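Local coordinates for DNA repair and telomere maintenance protein nbs1 (Schizosaccharomyces pombe, PDB 3HUF) that tethers phosphorylated Ctp1 to the Mre11-Rad50 complex in DNA double-strand break repair, its N-terminal FHA-BRCT1-BRCT2 region, present here, recognising the phosphorylated partners, at residues T173-D178 against K206-N211. Numbering follows the deposited sequence.
Sequences TVIIDD and KNIIKN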
loop_
_atom_site.group_PDB
_atom_site.type_symbol
_atom_site.label_atom_id
_atom_site.label_comp_id
_atom_site.label_asym_id
_atom_site.label_seq_id
_atom_site.Cartn_x
_atom_site.Cartn_y
_atom_site.Cartn_z
ATOM N N THR A 173 -4.492 -6.910 4.266
ATOM C CA THR A 173 -3.430 -6.396 3.425
ATOM C C THR A 173 -3.136 -7.452 2.356
ATOM O O THR A 173 -3.340 -8.641 2.589
ATOM C CB THR A 173 -2.196 -6.119 4.273
ATOM O OG1 THR A 173 -2.574 -5.254 5.344
ATOM C CG2 THR A 173 -1.098 -5.451 3.473
ATOM N N VAL A 174 -2.706 -7.005 1.180
ATOM C CA VAL A 174 -2.299 -7.893 0.097
ATOM C C VAL A 174 -0.872 -8.391 0.370
ATOM O O VAL A 174 0.053 -7.612 0.531
ATOM C CB VAL A 174 -2.376 -7.159 -1.276
ATOM C CG1 VAL A 174 -1.956 -8.086 -2.422
ATOM C CG2 VAL A 174 -3.784 -6.625 -1.518
ATOM N N ILE A 175 -0.696 -9.710 0.439
ATOM C CA ILE A 175 0.612 -10.256 0.750
ATOM C C ILE A 175 1.338 -10.604 -0.536
ATOM O O ILE A 175 0.822 -11.296 -1.395
ATOM C CB ILE A 175 0.507 -11.465 1.716
ATOM C CG1 ILE A 175 -0.055 -11.000 3.074
ATOM C CG2 ILE A 175 1.875 -12.167 1.871
ATOM C CD1 ILE A 175 -0.412 -12.148 3.972
ATOM N N ILE A 176 2.541 -10.080 -0.695
ATOM C CA ILE A 176 3.276 -10.349 -1.913
ATOM C C ILE A 176 4.611 -10.965 -1.553
ATOM O O ILE A 176 4.935 -11.123 -0.368
ATOM C CB ILE A 176 3.475 -9.050 -2.735
ATOM C CG1 ILE A 176 4.096 -7.955 -1.859
ATOM C CG2 ILE A 176 2.145 -8.604 -3.342
ATOM C CD1 ILE A 176 4.364 -6.655 -2.593
ATOM N N ASP A 177 5.390 -11.292 -2.572
ATOM C CA ASP A 177 6.744 -11.726 -2.342
ATOM C C ASP A 177 7.699 -11.196 -3.391
ATOM O O ASP A 177 7.331 -10.378 -4.230
ATOM C CB ASP A 177 6.837 -13.258 -2.193
ATOM C CG ASP A 177 6.431 -14.024 -3.450
ATOM O OD1 ASP A 177 6.282 -15.247 -3.327
ATOM O OD2 ASP A 177 6.277 -13.459 -4.559
ATOM N N ASP A 178 8.934 -11.681 -3.282
ATOM C CA ASP A 178 10.057 -11.452 -4.183
ATOM C C ASP A 178 9.700 -11.449 -5.671
ATOM O O ASP A 178 10.157 -10.589 -6.419
ATOM C CB ASP A 178 11.045 -12.602 -3.926
ATOM C CG ASP A 178 12.452 -12.244 -4.260
ATOM O OD1 ASP A 178 13.124 -11.674 -3.370
ATOM O OD2 ASP A 178 12.894 -12.562 -5.394
ATOM N N LYS A 206 -2.980 -14.456 -4.097
ATOM C CA LYS A 206 -3.837 -15.615 -4.215
ATOM C C LYS A 206 -3.038 -16.903 -4.439
ATOM O O LYS A 206 -3.420 -17.957 -3.952
ATOM C CB LYS A 206 -4.874 -15.422 -5.327
ATOM C CG LYS A 206 -5.898 -14.345 -4.982
ATOM C CD LYS A 206 -7.056 -14.268 -6.003
ATOM C CE LYS A 206 -7.693 -12.846 -5.999
ATOM N NZ LYS A 206 -9.015 -12.799 -6.714
ATOM N N ASN A 207 -1.928 -16.804 -5.167
ATOM C CA ASN A 207 -1.119 -17.989 -5.446
ATOM C C ASN A 207 -0.321 -18.379 -4.200
ATOM O O ASN A 207 -0.229 -19.564 -3.879
ATOM C CB ASN A 207 -0.223 -17.767 -6.680
ATOM C CG ASN A 207 0.327 -19.051 -7.236
ATOM O OD1 ASN A 207 -0.420 -19.916 -7.742
ATOM N ND2 ASN A 207 1.654 -19.196 -7.165
ATOM N N ILE A 208 0.198 -17.377 -3.475
ATOM C CA ILE A 208 0.957 -17.617 -2.234
ATOM C C ILE A 208 0.213 -18.502 -1.226
ATOM O O ILE A 208 0.765 -19.519 -0.744
ATOM C CB ILE A 208 1.410 -16.294 -1.529
ATOM C CG1 ILE A 208 2.547 -15.625 -2.298
ATOM C CG2 ILE A 208 1.844 -16.562 -0.101
ATOM C CD1 ILE A 208 2.859 -14.182 -1.811
ATOM N N ILE A 209 -1.040 -18.150 -0.940
ATOM C CA ILE A 209 -1.822 -18.850 0.082
ATOM C C ILE A 209 -2.363 -20.216 -0.363
ATOM O O ILE A 209 -2.734 -21.032 0.489
ATOM C CB ILE A 209 -2.969 -17.965 0.656
ATOM C CG1 ILE A 209 -4.062 -17.730 -0.397
ATOM C CG2 ILE A 209 -2.419 -16.618 1.195
ATOM C CD1 ILE A 209 -5.289 -17.021 0.143
ATOM N N LYS A 210 -2.409 -20.472 -1.673
ATOM C CA LYS A 210 -2.795 -21.801 -2.214
ATOM C C LYS A 210 -1.848 -22.888 -1.716
ATOM O O LYS A 210 -0.642 -22.666 -1.655
ATOM C CB LYS A 210 -2.680 -21.787 -3.738
ATOM C CG LYS A 210 -3.910 -22.154 -4.502
ATOM C CD LYS A 210 -4.409 -20.938 -5.278
ATOM C CE LYS A 210 -5.261 -21.370 -6.466
ATOM N NZ LYS A 210 -5.068 -20.498 -7.653
ATOM N N ASN A 211 -2.389 -24.059 -1.380
ATOM C CA ASN A 211 -1.609 -25.218 -0.891
ATOM C C ASN A 211 -0.572 -24.863 0.192
ATOM O O ASN A 211 0.510 -25.448 0.252
ATOM C CB ASN A 211 -0.907 -25.965 -2.047
ATOM C CG ASN A 211 -1.829 -26.259 -3.226
ATOM O OD1 ASN A 211 -3.049 -26.343 -3.073
ATOM N ND2 ASN A 211 -1.237 -26.417 -4.415
#
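Ile-208, near the end of helix 198-209, reaches across to Ile-175, Ile-176 and Asp-177. It is one of several side chains of this helix that meet the strand segment, and illustrates how a branched side chain can do so with a single methyl. Its CB stays back, 5.0 Å from Ile-175 O, its nearest atom of 173-178, and the CG2 branch takes no direct part. The longer branch does the work: CG1 lies anti to the carbonyl carbon (chi1 -73°) and the chain continues extended (chi2 169°), which carries the terminal methyl straight out from the helix. Partway along, CG1 passes Asp-177 OD1 at 3.9 Å. At the tip, CD1 settles over the strand backbone, 3.6 Å from Ile-175 O and 3.7 Å from Ile-176 C, while Ile-175 CG2 adds a looser apolar contact to CD1 at 4.3 Å.

Asp-177 runs past Ile-208 in the opposite direction, its CG 3.9 Å from Ile-208 CD1, so the methyl meets the carboxylate carbon as well as the backbone. No hydrogen bond joins the two segments. The polar work of Asp-177 is directed elsewhere: as N-cap of helix 178-184 it caps a backbone N of that helix, and its OD2 is hydrogen-bonded to Ser-179 OG.

Beyond the two segments, Met-153 touches both Ile-208 and Ile-175, and Phe-205 packs on Val-174 and Ile-175. Ile-176 turns its side chain from Ile-208 onto His-150 and Val-152. Helix 198-209 packs along strand 174-176, which lies next to 150-152 as the outermost strand of the four-stranded parallel sheet, ordered 2-1-3-4, that is characteristic of the BRCT fold, here the first BRCT domain.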